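General secretion pathway protein L (Vibrio parahaemolyticus, PDB 2W7V) is a component of the type II secretion system whose periplasmic domain, the part studied here, forms a dimer and probably helps assemble the inner-membrane platform of the machinery. Local coordinates at residues A[8-13]-A[32-37]; A[54-59]-A[80-85]; A[15-20]-A[39-44]; A[69-72]-A[77-80]. All coordinates share one frame; numbering follows the deposited sequence.

In the fold
All four contacts are built on one antiparallel sheet, with strand order 28-35, 40-47, 78-86, 64-73. Contacts 1 and 3 bring the two N-terminal helices to the first pair of strands; their centres lie about 8 Å apart, and Lys-33 N probably hydrogen-bonds to Arg-42 O between them. Contact 2 sets helix 51-61 on strand 78-86, with its centre about 9 Å from that of contact 3. Contact 4 belongs to the C-terminal hairpin and shares Gly-80 with contact 2. The centres of contacts 1 and 4 are about 23 Å apart, on opposite sides of the chain's centre. Contacts 1 and 3 touch the second subunit, whereas contacts 2 and 4 do not.

Contact 1: residues A[8-13]-A[32-37]; sequences VAMLSW and FKYDGQ
Tyr-34, near the end of strand 28-35, sends its ring to helix 8-13 and settles against Leu-11 and Met-10. Its CG stands anti to the backbone N (chi1 170°), which extends the ring toward the helix. The tight part of the contact surrounds this ring. Leu-11 comes over one face, its CD1 4.0 Å from the centroid of the Tyr-34 ring and only 20° off the normal, a CH-pi contact in which the two side chains cross at about a right angle. Met-10, modelled as selenomethionine, comes to the edge instead: its CG lies close to the ring plane, 3.9 Å from Tyr-34 CE1. The face opposite Leu-11 receives the backbone of the turn, with Gly-36 N 3.5 Å above the ring plane. The chain of Met-10 bends beyond CG, so that its end runs on toward strands 40-47 and 78-86. Toward the N-terminus of the helix the fit loosens. Val-8 is exposed and directs its side chain away from the strand; its N stays 4.2 Å from Tyr-34 OH. Leucine and methionine suit an aromatic surface, while tyrosine adds a polar end, which hydrogen-bonds to Asp-7 O just before the helix. The contact therefore unites apolar packing round a buried tyrosine with one directional hydrogen bond at its margin, and Leu-11 carries the packing on to Phe-32 of the second subunit.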
loop_
_atom_site.group_PDB
_atom_site.type_symbol
_atom_site.label_atom_id
_atom_site.label_comp_id
_atom_site.label_asym_id
_atom_site.label_seq_id
_atom_site.Cartn_x
_atom_site.Cartn_y
_atom_site.Cartn_z
ATOM N N VAL A 8 -11.507 6.200 1.718
ATOM C CA VAL A 8 -11.876 5.044 0.912
ATOM C C VAL A 8 -11.648 5.175 -0.601
ATOM O O VAL A 8 -11.384 4.167 -1.260
ATOM C CB VAL A 8 -13.379 4.712 1.150
ATOM C CG1 VAL A 8 -14.002 4.084 -0.077
ATOM C CG2 VAL A 8 -13.536 3.830 2.377
ATOM N N ALA A 9 -11.803 6.374 -1.165
ATOM C CA ALA A 9 -11.563 6.576 -2.615
ATOM C C ALA A 9 -10.093 6.353 -2.978
ATOM O O ALA A 9 -9.771 5.644 -3.919
ATOM C CB ALA A 9 -12.039 7.947 -3.072
HETATM N N MSE A 10 -9.194 6.910 -2.195
HETATM C CA MSE A 10 -7.784 6.593 -2.355
HETATM C C MSE A 10 -7.456 5.100 -2.118
HETATM O O MSE A 10 -6.655 4.529 -2.831
HETATM C CB MSE A 10 -6.944 7.483 -1.444
HETATM C CG MSE A 10 -5.448 7.282 -1.652
HETATM SE SE MSE A 10 -4.693 7.838 -3.391
HETATM C CE MSE A 10 -5.035 9.716 -3.231
ATOM N N LEU A 11 -8.077 4.487 -1.126
ATOM C CA LEU A 11 -7.909 3.060 -0.902
ATOM C C LEU A 11 -8.297 2.252 -2.144
ATOM O O LEU A 11 -7.590 1.358 -2.556
ATOM C CB LEU A 11 -8.721 2.615 0.321
ATOM C CG LEU A 11 -8.458 1.221 0.885
ATOM C CD1 LEU A 11 -7.010 1.073 1.259
ATOM C CD2 LEU A 11 -9.336 1.015 2.094
ATOM N N SER A 12 -9.408 2.602 -2.767
ATOM C CA SER A 12 -9.825 1.925 -3.981
ATOM C C SER A 12 -8.843 2.095 -5.136
ATOM O O SER A 12 -8.459 1.084 -5.756
ATOM C CB SER A 12 -11.220 2.388 -4.391
ATOM O OG SER A 12 -12.159 2.100 -3.356
ATOM N N TRP A 13 -8.414 3.340 -5.392
ATOM C CA TRP A 13 -7.609 3.676 -6.577
ATOM C C TRP A 13 -6.145 3.253 -6.410
ATOM O O TRP A 13 -5.441 3.036 -7.385
ATOM C CB TRP A 13 -7.657 5.191 -6.908
ATOM C CG TRP A 13 -9.039 5.850 -6.963
ATOM C CD1 TRP A 13 -10.226 5.275 -7.319
ATOM C CD2 TRP A 13 -9.335 7.230 -6.685
ATOM N NE1 TRP A 13 -11.247 6.207 -7.261
ATOM C CE2 TRP A 13 -10.721 7.410 -6.876
ATOM C CE3 TRP A 13 -8.555 8.333 -6.297
ATOM C CZ2 TRP A 13 -11.343 8.637 -6.680
ATOM C CZ3 TRP A 13 -9.169 9.543 -6.107
ATOM C CH2 TRP A 13 -10.553 9.693 -6.297
ATOM N N PHE A 32 5.805 1.365 -0.093
ATOM C CA PHE A 32 4.762 2.344 -0.184
ATOM C C PHE A 32 3.768 2.269 0.930
ATOM O O PHE A 32 3.424 1.181 1.396
ATOM C CB PHE A 32 4.103 2.312 -1.544
ATOM C CG PHE A 32 3.024 1.332 -1.682
ATOM C CD1 PHE A 32 3.178 0.264 -2.500
ATOM C CD2 PHE A 32 1.814 1.553 -1.066
ATOM C CE1 PHE A 32 2.151 -0.671 -2.647
ATOM C CE2 PHE A 32 0.799 0.692 -1.183
ATOM C CZ PHE A 32 0.944 -0.464 -1.970
ATOM N N LYS A 33 3.294 3.446 1.331
ATOM C CA LYS A 33 2.393 3.557 2.458
ATOM C C LYS A 33 1.160 4.319 2.129
ATOM O O LYS A 33 1.261 5.428 1.690
ATOM C CB LYS A 33 3.080 4.278 3.612
ATOM C CG LYS A 33 2.206 4.333 4.877
ATOM C CD LYS A 33 2.988 4.418 6.117
ATOM C CE LYS A 33 2.144 4.083 7.349
ATOM N NZ LYS A 33 3.093 3.691 8.505
ATOM N N TYR A 34 0.007 3.724 2.387
ATOM C CA TYR A 34 -1.290 4.399 2.470
ATOM C C TYR A 34 -1.609 4.840 3.896
ATOM O O TYR A 34 -1.505 4.029 4.858
ATOM C CB TYR A 34 -2.397 3.467 1.989
ATOM C CG TYR A 34 -3.811 3.930 2.242
ATOM C CD1 TYR A 34 -4.424 4.897 1.436
ATOM C CD2 TYR A 34 -4.565 3.371 3.273
ATOM C CE1 TYR A 34 -5.754 5.302 1.684
ATOM C CE2 TYR A 34 -5.837 3.761 3.520
ATOM C CZ TYR A 34 -6.440 4.721 2.741
ATOM O OH TYR A 34 -7.738 5.056 3.071
ATOM N N ASP A 35 -2.018 6.109 4.010
ATOM C CA ASP A 35 -2.457 6.728 5.263
ATOM C C ASP A 35 -3.912 7.174 5.023
ATOM O O ASP A 35 -4.177 8.145 4.314
ATOM C CB ASP A 35 -1.514 7.899 5.604
ATOM C CG ASP A 35 -1.970 8.738 6.767
ATOM O OD1 ASP A 35 -2.945 8.421 7.474
ATOM O OD2 ASP A 35 -1.300 9.754 6.996
ATOM N N GLY A 36 -4.853 6.436 5.591
ATOM C CA GLY A 36 -6.263 6.683 5.346
ATOM C C GLY A 36 -6.763 7.978 5.933
ATOM O O GLY A 36 -7.709 8.580 5.419
ATOM N N GLN A 37 -6.086 8.452 6.970
ATOM C CA GLN A 37 -6.526 9.630 7.686
ATOM C C GLN A 37 -6.188 10.842 6.838
ATOM O O GLN A 37 -7.009 11.754 6.691
ATOM C CB GLN A 37 -5.885 9.676 9.082
ATOM C CG GLN A 37 -5.632 8.253 9.643
ATOM C CD GLN A 37 -6.082 8.036 11.065
ATOM O OE1 GLN A 37 -7.016 8.678 11.566
ATOM N NE2 GLN A 37 -5.434 7.085 11.720
#

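Contact 2: residues A[54-59]-A[80-85]; sequences EQARVK and GSFVLK
Phe-82 makes the whole of this contact from the strand side, resting the far end of its ring on Ala-56 and Arg-57 of helix 51-61. Followed in order, segment 80-85 opens with Gly-80 and Ser-81, whose side chain lies on the sheet face away from the helix and touches His-44. Phe-82 comes next and turns to the helix. With CG anti to its own carbonyl carbon (chi1 -68°), the ring reaches across to the helix backbone. Its CZ lies 4.0 Å from Ala-56 CB, and its CE1 is the same 4.0 Å from Arg-57 CB. Both methyl and methylene come to the ring obliquely. Phe-82 CZ also lies 4.0 Å from Arg-57 N, so the ring rests on the helix backbone as well as on its side chains. Alanine suits this place because its single methyl lets the large ring come close. Arginine offers an aliphatic CB to the ring and carries its charge away from it: Arg-57 NH2 pairs with Glu-54 OE2 in a salt bridge whose modelled length is too short to be trusted, and NE hydrogen-bonds to Gln-68 OE1. Val-83 returns to the far face with Ser-81. Leu-84 is again buried on the helix side, though it packs on Leu-60 farther along the helix, while Lys-85 extends to a salt bridge with Glu-67. Strand 78-86 thus lies between strands 40-47 and 64-73, and Phe-82 packs between helix 51-61, where it touches Phe-53 and Leu-60, and Val-66 of strand 64-73.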
loop_
_atom_site.group_PDB
_atom_site.type_symbol
_atom_site.label_atom_id
_atom_site.label_comp_id
_atom_site.label_asym_id
_atom_site.label_seq_id
_atom_site.Cartn_x
_atom_site.Cartn_y
_atom_site.Cartn_z
ATOM N N GLU A 54 10.694 10.477 -14.181
ATOM C CA GLU A 54 9.939 11.358 -15.029
ATOM C C GLU A 54 8.703 10.641 -15.619
ATOM O O GLU A 54 7.603 11.206 -15.697
ATOM C CB GLU A 54 10.816 11.844 -16.186
ATOM C CG GLU A 54 11.898 12.779 -15.779
ATOM C CD GLU A 54 11.376 14.146 -15.454
ATOM O OE1 GLU A 54 10.701 14.779 -16.320
ATOM O OE2 GLU A 54 11.684 14.610 -14.338
ATOM N N GLN A 55 8.927 9.421 -16.094
ATOM C CA GLN A 55 7.876 8.615 -16.696
ATOM C C GLN A 55 6.834 8.255 -15.679
ATOM O O GLN A 55 5.660 8.324 -15.957
ATOM C CB GLN A 55 8.471 7.342 -17.278
ATOM C CG GLN A 55 9.502 7.657 -18.363
ATOM C CD GLN A 55 9.986 6.433 -19.081
ATOM O OE1 GLN A 55 9.772 5.288 -18.617
ATOM N NE2 GLN A 55 10.662 6.647 -20.237
ATOM N N ALA A 56 7.274 7.903 -14.479
ATOM C CA ALA A 56 6.361 7.565 -13.394
ATOM C C ALA A 56 5.546 8.794 -12.955
ATOM O O ALA A 56 4.345 8.689 -12.858
ATOM C CB ALA A 56 7.114 6.957 -12.213
ATOM N N ARG A 57 6.183 9.952 -12.739
ATOM C CA ARG A 57 5.449 11.151 -12.348
ATOM C C ARG A 57 4.365 11.486 -13.328
ATOM O O ARG A 57 3.269 11.782 -12.916
ATOM C CB ARG A 57 6.332 12.371 -12.207
ATOM C CG ARG A 57 5.625 13.557 -11.464
ATOM C CD ARG A 57 6.177 14.907 -11.868
ATOM N NE ARG A 57 7.590 14.698 -12.027
ATOM C CZ ARG A 57 8.317 14.917 -13.109
ATOM N NH1 ARG A 57 7.870 15.534 -14.189
ATOM N NH2 ARG A 57 9.569 14.546 -13.036
ATOM N N VAL A 58 4.680 11.458 -14.622
ATOM C CA VAL A 58 3.740 11.827 -15.656
ATOM C C VAL A 58 2.553 10.864 -15.680
ATOM O O VAL A 58 1.418 11.285 -15.814
ATOM C CB VAL A 58 4.415 11.849 -17.062
ATOM C CG1 VAL A 58 3.353 11.819 -18.158
ATOM C CG2 VAL A 58 5.383 13.073 -17.203
ATOM N N LYS A 59 2.812 9.577 -15.557
ATOM C CA LYS A 59 1.739 8.607 -15.483
ATOM C C LYS A 59 0.858 8.747 -14.230
ATOM O O LYS A 59 -0.357 8.672 -14.306
ATOM C CB LYS A 59 2.312 7.202 -15.530
ATOM C CG LYS A 59 2.990 6.822 -16.830
ATOM C CD LYS A 59 3.155 5.287 -16.890
ATOM C CE LYS A 59 4.030 4.796 -18.048
ATOM N NZ LYS A 59 3.264 4.685 -19.297
ATOM N N GLY A 80 14.350 8.030 -5.014
ATOM C CA GLY A 80 13.397 9.104 -4.783
ATOM C C GLY A 80 12.074 8.620 -4.296
ATOM O O GLY A 80 11.902 7.460 -3.960
ATOM N N SER A 81 11.110 9.531 -4.315
ATOM C CA SER A 81 9.823 9.276 -3.739
ATOM C C SER A 81 8.760 10.100 -4.399
ATOM O O SER A 81 9.055 11.029 -5.152
ATOM C CB SER A 81 9.852 9.597 -2.246
ATOM O OG SER A 81 10.164 10.955 -2.086
ATOM N N PHE A 82 7.517 9.719 -4.086
ATOM C CA PHE A 82 6.326 10.378 -4.570
ATOM C C PHE A 82 5.324 10.393 -3.440
ATOM O O PHE A 82 5.226 9.433 -2.691
ATOM C CB PHE A 82 5.703 9.560 -5.694
ATOM C CG PHE A 82 6.507 9.513 -6.923
ATOM C CD1 PHE A 82 6.627 10.619 -7.709
ATOM C CD2 PHE A 82 7.128 8.334 -7.314
ATOM C CE1 PHE A 82 7.383 10.586 -8.840
ATOM C CE2 PHE A 82 7.899 8.298 -8.489
ATOM C CZ PHE A 82 8.018 9.417 -9.234
ATOM N N VAL A 83 4.581 11.483 -3.345
ATOM C CA VAL A 83 3.402 11.589 -2.512
ATOM C C VAL A 83 2.203 11.765 -3.438
ATOM O O VAL A 83 2.213 12.615 -4.293
ATOM C CB VAL A 83 3.507 12.785 -1.553
ATOM C CG1 VAL A 83 2.259 12.888 -0.720
ATOM C CG2 VAL A 83 4.731 12.599 -0.639
ATOM N N LEU A 84 1.209 10.900 -3.288
ATOM C CA LEU A 84 -0.032 10.978 -4.047
ATOM C C LEU A 84 -1.170 11.393 -3.127
ATOM O O LEU A 84 -1.297 10.870 -2.021
ATOM C CB LEU A 84 -0.398 9.595 -4.614
ATOM C CG LEU A 84 0.660 8.811 -5.366
ATOM C CD1 LEU A 84 0.064 7.495 -5.932
ATOM C CD2 LEU A 84 1.273 9.663 -6.444
ATOM N N LYS A 85 -2.005 12.281 -3.622
ATOM C CA LYS A 85 -3.284 12.641 -3.039
ATOM C C LYS A 85 -4.334 12.571 -4.144
ATOM O O LYS A 85 -4.006 12.504 -5.335
ATOM C CB LYS A 85 -3.220 14.059 -2.472
ATOM C CG LYS A 85 -2.100 14.269 -1.450
ATOM C CD LYS A 85 -1.758 15.767 -1.253
ATOM C CE LYS A 85 -0.431 15.922 -0.492
ATOM N NZ LYS A 85 -0.143 17.310 -0.066
#

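Contact 3: residues A[15-20]-A[39-44]; sequences AALPAT and GEVRIH
A single methyl group carries the meeting of helix and strand here: Leu-17 CD1 touches both Val-41 and Ile-43, although the nearest pair of CA atoms, Leu-17 and Val-41, is 9.9 Å apart. The setting is a two-layer alpha+beta sandwich, a circularly permuted ferredoxin-like fold with helices followed by a beta hairpin and then a second helix and hairpin, in which helix 17-22 lies over the sheet. Leu-17 reaches down by stretching out: its chi2 of 174° places CD1 anti to CA, at the end of the extended branch. From there CD1 lies 4.0 Å from Val-41 CG1 and 4.4 Å from Ile-43 CD1. The side chains of Leu-17 and Val-41 lie alongside each other, running opposite ways. Branched aliphatic residues suit this buried layer, since they fill the gap between helix and sheet with no polar atom to satisfy; Leu-84 and Leu-60 also touch Leu-17. Alternation along the strand puts Glu-40 and Arg-42 on the other face, where Arg-42 NH1, in one of two conformations, forms a salt bridge with Glu-40 OE1. The strand starts at a G1 beta bulge, Gly-39 and Glu-40 both facing Asp-35, and the positive phi of 57° at Gly-39 favours glycine there. Ala-16 O is held by two donors of Thr-20 coming from opposite faces of its plane: Thr-20 N at 3.0 Å and, more closely, Thr-20 OG1 at 2.6 Å.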
loop_
_atom_site.group_PDB
_atom_site.type_symbol
_atom_site.label_atom_id
_atom_site.label_comp_id
_atom_site.label_asym_id
_atom_site.label_seq_id
_atom_site.Cartn_x
_atom_site.Cartn_y
_atom_site.Cartn_z
ATOM N N ALA A 15 -5.268 0.453 -5.813
ATOM C CA ALA A 15 -5.229 -0.854 -6.515
ATOM C C ALA A 15 -4.634 -0.791 -7.959
ATOM O O ALA A 15 -4.148 -1.803 -8.485
ATOM C CB ALA A 15 -6.630 -1.441 -6.554
ATOM N N ALA A 16 -4.712 0.396 -8.576
ATOM C CA ALA A 16 -4.170 0.684 -9.904
ATOM C C ALA A 16 -2.660 1.032 -9.911
ATOM O O ALA A 16 -2.069 1.147 -10.962
ATOM C CB ALA A 16 -4.961 1.820 -10.538
ATOM N N LEU A 17 -2.051 1.229 -8.758
ATOM C CA LEU A 17 -0.686 1.709 -8.693
ATOM C C LEU A 17 0.383 0.654 -9.030
ATOM O O LEU A 17 1.357 0.966 -9.721
ATOM C CB LEU A 17 -0.416 2.370 -7.334
ATOM C CG LEU A 17 -1.048 3.759 -7.107
ATOM C CD1 LEU A 17 -0.811 4.229 -5.665
ATOM C CD2 LEU A 17 -0.531 4.813 -8.108
ATOM N N PRO A 18 0.215 -0.594 -8.552
ATOM C CA PRO A 18 1.185 -1.590 -8.971
ATOM C C PRO A 18 1.230 -1.775 -10.473
ATOM O O PRO A 18 2.324 -1.790 -11.053
ATOM C CB PRO A 18 0.705 -2.861 -8.247
ATOM C CG PRO A 18 0.052 -2.321 -6.974
ATOM C CD PRO A 18 -0.754 -1.188 -7.601
ATOM N N ALA A 19 0.062 -1.896 -11.101
ATOM C CA ALA A 19 -0.005 -2.069 -12.549
ATOM C C ALA A 19 0.549 -0.810 -13.230
ATOM O O ALA A 19 1.278 -0.915 -14.207
ATOM C CB ALA A 19 -1.379 -2.371 -12.976
ATOM N N THR A 20 0.277 0.372 -12.680
ATOM C CA THR A 20 0.768 1.591 -13.307
ATOM C C THR A 20 2.277 1.744 -13.214
ATOM O O THR A 20 2.931 2.018 -14.234
ATOM C CB THR A 20 0.052 2.847 -12.750
ATOM O OG1 THR A 20 -1.360 2.669 -12.883
ATOM C CG2 THR A 20 0.479 4.117 -13.490
ATOM N N GLY A 39 -5.507 10.354 3.627
ATOM C CA GLY A 39 -5.799 9.963 2.209
ATOM C C GLY A 39 -4.660 10.126 1.217
ATOM O O GLY A 39 -4.864 10.511 0.079
ATOM N N GLU A 40 -3.452 9.804 1.666
ATOM C CA GLU A 40 -2.269 9.886 0.847
ATOM C C GLU A 40 -1.664 8.539 0.707
ATOM O O GLU A 40 -1.791 7.697 1.582
ATOM C CB GLU A 40 -1.191 10.729 1.497
ATOM C CG GLU A 40 -1.558 12.107 1.835
ATOM C CD GLU A 40 -0.403 12.841 2.502
ATOM O OE1 GLU A 40 0.627 12.196 2.820
ATOM O OE2 GLU A 40 -0.545 14.038 2.717
ATOM N N VAL A 41 -0.928 8.388 -0.371
ATOM C CA VAL A 41 -0.009 7.325 -0.565
ATOM C C VAL A 41 1.411 7.901 -0.776
ATOM O O VAL A 41 1.624 8.783 -1.587
ATOM C CB VAL A 41 -0.453 6.485 -1.786
ATOM C CG1 VAL A 41 0.483 5.286 -2.015
ATOM C CG2 VAL A 41 -1.928 5.971 -1.584
ATOM N N ARG A 42 2.380 7.386 -0.029
ATOM C CA ARG A 42 3.772 7.718 -0.256
ATOM C C ARG A 42 4.558 6.493 -0.739
ATOM O O ARG A 42 4.497 5.420 -0.158
ATOM C CB ARG A 42 4.346 8.301 1.013
ATOM C CG ARG A 42 3.428 9.372 1.619
ATOM C CD ARG A 42 4.006 9.939 2.911
ATOM N NE ARG A 42 3.749 9.061 4.057
ATOM C CZ ARG A 42 2.577 8.953 4.667
ATOM N NH1 ARG A 42 1.519 9.641 4.249
ATOM N NH2 ARG A 42 2.460 8.140 5.697
ATOM N N ILE A 43 5.295 6.685 -1.816
ATOM C CA ILE A 43 6.002 5.651 -2.521
ATOM C C ILE A 43 7.489 5.935 -2.570
ATOM O O ILE A 43 7.870 6.985 -3.005
ATOM C CB ILE A 43 5.510 5.623 -3.994
ATOM C CG1 ILE A 43 3.994 5.271 -4.066
ATOM C CG2 ILE A 43 6.294 4.594 -4.784
ATOM C CD1 ILE A 43 3.320 5.636 -5.400
ATOM N N HIS A 44 8.334 5.006 -2.153
ATOM C CA HIS A 44 9.739 5.123 -2.439
ATOM C C HIS A 44 10.075 4.153 -3.556
ATOM O O HIS A 44 9.515 3.084 -3.619
ATOM C CB HIS A 44 10.625 4.861 -1.221
ATOM C CG HIS A 44 10.338 5.755 -0.055
ATOM N ND1 HIS A 44 10.849 5.517 1.210
ATOM C CD2 HIS A 44 9.562 6.859 0.058
ATOM C CE1 HIS A 44 10.404 6.450 2.039
ATOM N NE2 HIS A 44 9.629 7.280 1.361
#

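Contact 4: residues A[69-72]-A[77-80]; sequences GQLN and VVMG
Leu-71 and Val-78 lie diagonally across the hairpin on one face, while Asn-72 and Met-79 stand directly across from each other on the other. On the first face Leu-71 CB comes 4.2 Å from Val-78 CG1, and the leucine branch leans back over the partner strand, its CD2 3.5 Å from Gly-80 CA. Glycine suits that place because, having no side chain, it leaves its CA accessible to the leucine methyl. The torsion of Leu-71, with CG beside its backbone N (chi1 -68°), helps set this lean. On the second face Asn-72 and Met-79, a selenomethionine here, are both exposed; the polar amide of Asn-72 suits the solvent side, and the flexible chain of Met-79 runs away from the neighbouring strand. What binds these two is the backbone. They form an antiparallel hydrogen-bonded pair: Asn-72 N donates to Met-79 O over 3.0 Å, and Met-79 N donates to Asn-72 O over 2.8 Å, both in the carbonyl plane. Leu-71 CA lies 3.3 Å from Met-79 O and Val-78 CA 3.4 Å from Asn-72 O, both CA-H...O contacts. The contact closes the hairpin of strands 64-73 and 78-86. Leu-71 and Val-78 both turn to Phe-53 of helix 51-61, while strand 78-86 continues the sheet on its other side through Val-78 and Gly-80 to Ser-47 and Ala-45 of strand 40-47.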
loop_
_atom_site.group_PDB
_atom_site.type_symbol
_atom_site.label_atom_id
_atom_site.label_comp_id
_atom_site.label_asym_id
_atom_site.label_seq_id
_atom_site.Cartn_x
_atom_site.Cartn_y
_atom_site.Cartn_z
ATOM N N GLY A 69 9.496 13.765 -4.659
ATOM C CA GLY A 69 10.462 14.179 -3.643
ATOM C C GLY A 69 11.824 14.416 -4.299
ATOM O O GLY A 69 11.955 14.275 -5.505
ATOM N N GLN A 70 12.830 14.768 -3.509
ATOM C CA GLN A 70 14.216 14.789 -3.990
ATOM C C GLN A 70 14.656 13.473 -4.613
ATOM O O GLN A 70 14.283 12.413 -4.119
ATOM C CB GLN A 70 15.177 15.038 -2.838
ATOM C CG GLN A 70 15.396 16.456 -2.505
ATOM C CD GLN A 70 16.248 16.615 -1.273
ATOM O OE1 GLN A 70 17.131 15.794 -0.978
ATOM N NE2 GLN A 70 15.978 17.665 -0.531
ATOM N N LEU A 71 15.480 13.554 -5.664
ATOM C CA LEU A 71 16.172 12.399 -6.243
ATOM C C LEU A 71 17.643 12.518 -5.893
ATOM O O LEU A 71 18.252 13.548 -6.169
ATOM C CB LEU A 71 16.062 12.357 -7.781
ATOM C CG LEU A 71 14.721 12.082 -8.437
ATOM C CD1 LEU A 71 14.911 11.751 -9.928
ATOM C CD2 LEU A 71 14.041 10.973 -7.680
ATOM N N ASN A 72 18.211 11.477 -5.315
ATOM C CA ASN A 72 19.622 11.451 -4.933
ATOM C C ASN A 72 20.302 10.223 -5.528
ATOM O O ASN A 72 19.719 9.157 -5.609
ATOM C CB ASN A 72 19.755 11.470 -3.396
ATOM C CG ASN A 72 19.105 12.711 -2.779
ATOM O OD1 ASN A 72 18.011 12.643 -2.222
ATOM N ND2 ASN A 72 19.747 13.850 -2.931
ATOM N N VAL A 77 22.797 3.972 -7.785
ATOM C CA VAL A 77 21.339 3.914 -7.757
ATOM C C VAL A 77 20.785 5.308 -7.522
ATOM O O VAL A 77 21.322 6.075 -6.694
ATOM C CB VAL A 77 20.836 2.996 -6.615
ATOM C CG1 VAL A 77 19.392 2.589 -6.815
ATOM C CG2 VAL A 77 21.691 1.728 -6.512
ATOM N N VAL A 78 19.722 5.642 -8.249
ATOM C CA VAL A 78 18.981 6.892 -8.042
ATOM C C VAL A 78 17.762 6.587 -7.147
ATOM O O VAL A 78 17.028 5.625 -7.392
ATOM C CB VAL A 78 18.530 7.510 -9.385
ATOM C CG1 VAL A 78 17.866 8.834 -9.146
ATOM C CG2 VAL A 78 19.760 7.639 -10.380
HETATM N N MSE A 79 17.588 7.360 -6.083
HETATM C CA MSE A 79 16.565 7.072 -5.111
HETATM C C MSE A 79 15.655 8.269 -4.984
HETATM O O MSE A 79 16.114 9.391 -4.871
HETATM C CB MSE A 79 17.208 6.769 -3.766
HETATM C CG MSE A 79 18.143 5.588 -3.778
HETATM SE SE MSE A 79 18.939 5.265 -1.982
HETATM C CE MSE A 79 17.267 4.690 -1.096
ATOM N N GLY A 80 14.350 8.030 -5.014
ATOM C CA GLY A 80 13.397 9.104 -4.783
ATOM C C GLY A 80 12.074 8.620 -4.296
ATOM O O GLY A 80 11.902 7.460 -3.960
#